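Local coordinates for protein GDNF family receptor alpha-3 (Homo sapiens, PDB 2GH0) that binds artemin, a growth factor that supports the survival of sensory and sympathetic peripheral neurons, and thereby triggers autophosphorylation and activation of the RET receptor, at residues Phe154-Asn157 with Val158-Ser161; Arg81-Thr84 with Ile85-Cys89; Leu191-Ala194 with Ile195-Lys198. All coordinates share one frame; numbering follows the deposited sequence.

How the contacts relate
Along the chain, contact 2 comes first, then contact 1, then contact 3. Contact 2 (81-89) joins helix 75-83 to helix 87-90 in the first of the two GDNF/GAS1 domains in this piece of the receptor, where another protein of the complex is reached. Contact 1 (154-161), in the second of them, is the glycosylated loop between antiparallel strands 152-154 and 162-164; its centre lies about 12 Å from that of contact 2. The two touch: Phe154 CE1 is 3.6 Å from Arg81 CG, so the glycosylated loop packs on helix 75-83 of the other domain. Contact 3, within helix 189-205, is centred about 14 Å from contact 1 and 20 Å from contact 2, these last two lying on opposite sides of the chain's centre.

Contact 1. Residues Phe154-Asn157 with Val158-Ser161; sequences FVSN and VNTS. With NAG (2-acetamido-2-deoxy-beta-D-glucopyranose), chain E.
Ser156 and Asn159 meet inside the loop that connects strands 152-154 and 162-164, and the Ser156 side chain can be followed outward. Its CB lies 3.4 Å from Asn159 OD1 and equally close to the ring oxygen O5 of the N-acetylglucosamine. Beyond CB, the hydroxyl is set anti to the backbone N (chi1 175°), which turns OG toward the 158-161 arm, where it accepts a hydrogen bond from Val158 N at 2.8 Å. That bond is nearly straight, 165° at the hydrogen, and Val158 CG2 packs beside the same oxygen.

Asn159 serves both the protein and the sugar. Its ND2 is bonded covalently to C1 of the N-acetylglucosamine, while OD1 accepts from Ser161 N at 3.0 Å, two residues on, forming an Asx turn. The donor stands above the amide carbonyl plane, 35° out of it. Ser161 OG adds a weak bond to OD1 and receives the acetamido N2 of the sugar at 3.0 Å, so beyond its covalent bond this sugar has a hydrogen bond to Ser161.

Where the loop meets the strands, Val155 N donates to Ser161 O at 3.0 Å, just beyond the strand ends. Val155 CG2 lies against Ser161 CB. The Phe154 ring presents its edge to Thr160 O, with CE2 3.6 Å away, and forms a cation-pi contact with Arg81. Between the arms, a water accepts from Ser156 N and lies within hydrogen-bonding distance of Asn159 O and Ser161 O.

With both ends of the asparagine amide engaged, OD1 by the Asx turn and ND2 by the glycosidic bond, rotation of the side chain is probably restrained; the chemistry implies that the loop probably helps set the direction in which the glycan leaves the surface.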
loop_
_atom_site.group_PDB
_atom_site.type_symbol
_atom_site.label_atom_id
_atom_site.label_comp_id
_atom_site.label_asym_id
_atom_site.label_seq_id
_atom_site.Cartn_x
_atom_site.Cartn_y
_atom_site.Cartn_z
ATOM N N PHE C 154 17.796 18.044 41.665
ATOM C CA PHE C 154 17.435 17.522 42.994
ATOM C C PHE C 154 18.425 16.419 43.390
ATOM O O PHE C 154 18.813 15.602 42.582
ATOM C CB PHE C 154 16.006 16.953 42.994
ATOM C CG PHE C 154 14.985 18.035 42.732
ATOM C CD1 PHE C 154 14.523 18.281 41.453
ATOM C CD2 PHE C 154 14.599 18.877 43.777
ATOM C CE1 PHE C 154 13.629 19.316 41.212
ATOM C CE2 PHE C 154 13.714 19.918 43.567
ATOM C CZ PHE C 154 13.178 20.121 42.274
ATOM N N VAL C 155 18.750 16.342 44.667
ATOM C CA VAL C 155 19.780 15.409 45.093
ATOM C C VAL C 155 19.139 14.173 45.714
ATOM O O VAL C 155 19.804 13.118 45.843
ATOM C CB VAL C 155 20.738 16.081 46.116
ATOM C CG1 VAL C 155 21.354 17.358 45.517
ATOM C CG2 VAL C 155 20.027 16.400 47.368
ATOM N N SER C 156 17.879 14.289 46.108
ATOM C CA SER C 156 17.234 13.244 46.889
ATOM C C SER C 156 15.868 12.847 46.379
ATOM O O SER C 156 15.190 13.670 45.746
ATOM C CB SER C 156 17.086 13.713 48.378
ATOM O OG SER C 156 16.364 12.779 49.154
ATOM N N ASN C 157 15.439 11.627 46.699
ATOM C CA ASN C 157 14.022 11.261 46.466
ATOM C C ASN C 157 13.123 11.486 47.686
ATOM O O ASN C 157 11.931 11.185 47.639
ATOM C CB ASN C 157 13.873 9.812 45.977
ATOM C CG ASN C 157 14.600 8.838 46.811
ATOM O OD1 ASN C 157 14.875 9.085 48.019
ATOM N ND2 ASN C 157 14.968 7.701 46.189
ATOM N N VAL C 158 13.706 11.990 48.787
ATOM C CA VAL C 158 12.939 12.228 50.026
ATOM C C VAL C 158 12.955 13.689 50.543
ATOM O O VAL C 158 12.447 13.935 51.637
ATOM C CB VAL C 158 13.399 11.350 51.212
ATOM C CG1 VAL C 158 13.216 9.916 50.926
ATOM C CG2 VAL C 158 14.856 11.662 51.598
ATOM N N ASN C 159 13.578 14.621 49.814
ATOM C CA ASN C 159 13.499 16.026 50.166
ATOM C C ASN C 159 13.695 16.852 48.919
ATOM O O ASN C 159 13.871 16.259 47.840
ATOM C CB ASN C 159 14.512 16.403 51.271
ATOM C CG ASN C 159 15.951 16.324 50.810
ATOM O OD1 ASN C 159 16.281 16.743 49.715
ATOM N ND2 ASN C 159 16.816 15.741 51.663
ATOM N N THR C 160 13.662 18.195 49.033
ATOM C CA THR C 160 13.646 19.049 47.820
ATOM C C THR C 160 14.965 19.768 47.575
ATOM O O THR C 160 14.970 20.785 46.862
ATOM C CB THR C 160 12.543 20.168 47.908
ATOM O OG1 THR C 160 12.601 20.800 49.181
ATOM C CG2 THR C 160 11.188 19.537 47.869
ATOM N N SER C 161 16.034 19.337 48.263
ATOM C CA SER C 161 17.363 19.949 48.133
ATOM C C SER C 161 17.882 19.803 46.708
ATOM O O SER C 161 17.635 18.787 46.086
ATOM C CB SER C 161 18.437 19.392 49.117
ATOM O OG SER C 161 17.956 19.598 50.419
HETATM C C1 NAG E . 18.215 15.663 51.323
HETATM C C2 NAG E . 19.008 16.272 52.516
HETATM C C3 NAG E . 20.488 16.007 52.332
HETATM C C4 NAG E . 20.835 14.549 52.073
HETATM C C5 NAG E . 19.913 14.107 50.941
HETATM C C6 NAG E . 19.971 12.659 50.437
HETATM C C7 NAG E . 18.396 18.389 53.663
HETATM C C8 NAG E . 18.505 19.880 53.538
HETATM N N2 NAG E . 18.828 17.743 52.573
HETATM O O3 NAG E . 21.121 16.530 53.452
HETATM O O4 NAG E . 22.131 14.668 51.523
HETATM O O5 NAG E . 18.576 14.289 51.336
HETATM O O6 NAG E . 19.931 11.944 51.593
HETATM O O7 NAG E . 18.024 17.835 54.708
HETATM O O HOH W 1 16.088 16.563 46.213
#

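Contact 2. Residues Arg81-Thr84 with Ile85-Cys89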
loop_
_atom_site.group_PDB
_atom_site.type_symbol
_atom_site.label_atom_id
_atom_site.label_comp_id
_atom_site.label_asym_id
_atom_site.label_seq_id
_atom_site.Cartn_x
_atom_site.Cartn_y
_atom_site.Cartn_z
ATOM N N ARG C 81 10.836 12.982 40.001
ATOM C CA ARG C 81 11.304 14.387 39.956
ATOM C C ARG C 81 12.790 14.485 39.771
ATOM O O ARG C 81 13.271 15.287 38.947
ATOM C CB ARG C 81 10.991 15.127 41.259
ATOM C CG ARG C 81 11.277 16.597 41.215
ATOM C CD ARG C 81 10.655 17.253 42.461
ATOM N NE ARG C 81 11.277 16.691 43.670
ATOM C CZ ARG C 81 10.752 16.823 44.875
ATOM N NH1 ARG C 81 9.574 17.484 45.048
ATOM N NH2 ARG C 81 11.383 16.310 45.918
ATOM N N ARG C 82 13.549 13.659 40.506
ATOM C CA ARG C 82 15.037 13.671 40.408
ATOM C C ARG C 82 15.575 13.201 39.037
ATOM O O ARG C 82 16.710 13.539 38.612
ATOM C CB ARG C 82 15.595 12.759 41.551
ATOM C CG ARG C 82 17.047 12.932 41.845
ATOM C CD ARG C 82 17.463 11.966 42.981
ATOM N NE ARG C 82 17.316 10.559 42.680
ATOM C CZ ARG C 82 18.160 9.897 41.888
ATOM N NH1 ARG C 82 19.193 10.544 41.339
ATOM N NH2 ARG C 82 17.985 8.604 41.627
ATOM N N ASN C 83 14.797 12.372 38.347
ATOM C CA ASN C 83 15.227 11.886 37.014
ATOM C C ASN C 83 14.602 12.520 35.804
ATOM O O ASN C 83 14.900 12.108 34.663
ATOM C CB ASN C 83 15.058 10.377 36.953
ATOM C CG ASN C 83 16.074 9.676 37.867
ATOM O OD1 ASN C 83 17.234 9.557 37.498
ATOM N ND2 ASN C 83 15.668 9.326 39.096
ATOM N N THR C 84 13.767 13.520 36.067
ATOM C CA THR C 84 13.076 14.245 35.022
ATOM C C THR C 84 13.991 14.830 33.955
ATOM O O THR C 84 13.632 14.761 32.768
ATOM C CB THR C 84 12.058 15.250 35.608
ATOM O OG1 THR C 84 11.008 14.503 36.209
ATOM C CG2 THR C 84 11.480 16.170 34.534
ATOM N N ILE C 85 15.162 15.389 34.336
ATOM C CA ILE C 85 16.114 15.909 33.347
ATOM C C ILE C 85 17.120 14.864 32.856
ATOM O O ILE C 85 18.127 15.209 32.226
ATOM C CB ILE C 85 16.903 17.216 33.846
ATOM C CG1 ILE C 85 17.776 17.009 35.123
ATOM C CG2 ILE C 85 15.950 18.421 34.022
ATOM C CD1 ILE C 85 18.639 18.146 35.431
ATOM N N ALA C 86 16.865 13.590 33.161
ATOM C CA ALA C 86 17.773 12.484 32.747
ATOM C C ALA C 86 19.247 12.726 33.216
ATOM O O ALA C 86 20.154 12.786 32.378
ATOM C CB ALA C 86 17.718 12.298 31.209
ATOM N N PRO C 87 19.490 12.832 34.545
ATOM C CA PRO C 87 20.855 13.192 35.050
ATOM C C PRO C 87 21.931 12.116 34.713
ATOM O O PRO C 87 23.146 12.431 34.499
ATOM C CB PRO C 87 20.645 13.363 36.587
ATOM C CG PRO C 87 19.380 12.505 36.910
ATOM C CD PRO C 87 18.519 12.618 35.642
ATOM N N ASN C 88 21.503 10.853 34.624
ATOM C CA ASN C 88 22.441 9.763 34.244
ATOM C C ASN C 88 23.000 9.960 32.842
ATOM O O ASN C 88 24.017 9.395 32.498
ATOM C CB ASN C 88 21.760 8.396 34.371
ATOM C CG ASN C 88 21.491 8.021 35.839
ATOM O OD1 ASN C 88 22.289 8.339 36.719
ATOM N ND2 ASN C 88 20.381 7.343 36.098
ATOM N N CYS C 89 22.301 10.750 32.028
ATOM C CA CYS C 89 22.827 11.143 30.757
ATOM C C CYS C 89 23.455 12.521 30.766
ATOM O O CYS C 89 24.521 12.695 30.167
ATOM C CB CYS C 89 21.756 11.124 29.663
ATOM S SG CYS C 89 22.469 11.733 28.099
HETATM O O HOH W 2 15.342 16.188 37.246
HETATM O O HOH W 3 18.548 9.597 34.670
#
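Asn83 and Pro87 touch beside a type I beta turn that runs from Asn83 to Ala86 and joins helix 75-83 to helix 87-90, with Ala86 as N-cap of the second. In the first shell, Pro87 lays its ring against the backbone of Arg82 and Asn83: CG is 3.3 Å from Arg82 O, and CD is 3.6 Å from Asn83 CA. The Asn83 side chain is set roughly perpendicular to the proline, its OD1 3.7 Å from Pro87 CG. The turn is closed by Ala86 N donating to Asn83 O at 2.9 Å, 61° out of the carbonyl plane.

An alanine in place of Pro87 would lack CG and CD, which would probably leave a gap beside Arg82 O and remove the ring that limits backbone rotation.

Farther out, Glu79 O receives Asn83 ND2 and Arg80 O receives Thr84 OG1. Asn153 ND2 donates to Arg82 O, and the disulfide of Cys89 ties the second helix covalently to Cys41. Thr84 O is hydrogen-bonded by Tyr32 and by an aromatic side chain of another protein chain, so the turn forms part of that interface. A water donates to Asn83 OD1 at 3.1 Å and accepts from Asn88 N at 3.2 Å.

Contact 3. Residues Leu191-Ala194 with Ile195-Lys198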
loop_
_atom_site.group_PDB
_atom_site.type_symbol
_atom_site.label_atom_id
_atom_site.label_comp_id
_atom_site.label_asym_id
_atom_site.label_seq_id
_atom_site.Cartn_x
_atom_site.Cartn_y
_atom_site.Cartn_z
ATOM N N LEU C 191 16.535 30.916 46.670
ATOM C CA LEU C 191 16.218 29.837 45.764
ATOM C C LEU C 191 15.293 28.822 46.433
ATOM O O LEU C 191 14.312 28.350 45.859
ATOM C CB LEU C 191 17.515 29.175 45.259
ATOM C CG LEU C 191 17.263 27.912 44.386
ATOM C CD1 LEU C 191 16.604 28.402 43.122
ATOM C CD2 LEU C 191 18.599 27.320 43.974
ATOM N N THR C 192 15.601 28.489 47.690
ATOM C CA THR C 192 14.754 27.573 48.427
ATOM C C THR C 192 13.333 28.052 48.596
ATOM O O THR C 192 12.396 27.275 48.420
ATOM C CB THR C 192 15.371 27.325 49.808
ATOM O OG1 THR C 192 16.648 26.722 49.569
ATOM C CG2 THR C 192 14.508 26.362 50.598
ATOM N N GLU C 193 13.158 29.326 48.928
ATOM C CA GLU C 193 11.848 29.865 49.118
ATOM C C GLU C 193 11.077 29.979 47.795
ATOM O O GLU C 193 9.878 29.721 47.766
ATOM C CB GLU C 193 11.907 31.207 49.831
ATOM C CG GLU C 193 12.183 31.031 51.350
ATOM C CD GLU C 193 11.362 29.813 51.979
ATOM O OE1 GLU C 193 10.088 29.807 51.936
ATOM O OE2 GLU C 193 11.997 28.819 52.411
ATOM N N ALA C 194 11.747 30.368 46.731
ATOM C CA ALA C 194 11.140 30.471 45.410
ATOM C C ALA C 194 10.632 29.107 44.951
ATOM O O ALA C 194 9.497 28.955 44.445
ATOM C CB ALA C 194 12.197 31.020 44.398
ATOM N N ILE C 195 11.471 28.092 45.096
ATOM C CA ILE C 195 11.071 26.716 44.765
ATOM C C ILE C 195 9.901 26.231 45.628
ATOM O O ILE C 195 8.925 25.663 45.128
ATOM C CB ILE C 195 12.321 25.673 44.807
ATOM C CG1 ILE C 195 13.269 25.974 43.609
ATOM C CG2 ILE C 195 11.794 24.250 44.738
ATOM C CD1 ILE C 195 14.586 25.085 43.640
ATOM N N ALA C 196 10.023 26.403 46.923
ATOM C CA ALA C 196 8.966 25.978 47.871
ATOM C C ALA C 196 7.605 26.594 47.558
ATOM O O ALA C 196 6.550 25.909 47.570
ATOM C CB ALA C 196 9.377 26.363 49.264
ATOM N N ALA C 197 7.604 27.901 47.280
ATOM C CA ALA C 197 6.308 28.591 46.981
ATOM C C ALA C 197 5.665 28.019 45.696
ATOM O O ALA C 197 4.448 27.851 45.607
ATOM C CB ALA C 197 6.529 30.125 46.842
ATOM N N LYS C 198 6.509 27.773 44.694
ATOM C CA LYS C 198 6.036 27.256 43.411
ATOM C C LYS C 198 5.509 25.872 43.626
ATOM O O LYS C 198 4.474 25.508 43.078
ATOM C CB LYS C 198 7.217 27.192 42.410
ATOM C CG LYS C 198 6.793 26.856 40.926
ATOM C CD LYS C 198 5.615 27.758 40.449
ATOM C CE LYS C 198 6.005 29.201 40.229
ATOM N NZ LYS C 198 4.769 29.957 39.629
#
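Leu191 and Ile195, one helical turn apart on the packed face of helix 189-205, run alongside each other with their ends in the same direction. Their methyl groups make the apolar contact, CD1 of Leu191 to CD1 of Ile195 at 3.9 Å. The chi1 of Leu191, 174°, swings CG opposite the nitrogen and carries the branch beside the isoleucine. Closer to the backbone, Ile195 CG1 lies 3.4 Å from Leu191 O, the carbonyl that accepts from Ile195 N at 3.0 Å with an angle of 169° at the hydrogen.

The other i to i+4 bonds are regular alpha-helical ones: the shortest is Ala196 N to Thr192 O at 2.9 Å, the longest Lys198 N to Ala194 O at 3.2 Å.

On the looser side, Glu193 OE1 comes no nearer than 4.4 Å to Ala196 CB and makes a long, weak ion pair with Arg200. Thr192 is exposed, its OG1 bonded to Asn188 O. Lys198 meets Ala194 O through CB, while the rest of its chain turns at two of its bonds and departs from the 191-194 segment.

The apolar face turns to helix 135-143: Leu191 packs on Tyr142, whereas Ala194 and Ile195 share Leu139, joining two helices of the receptor by their side chains.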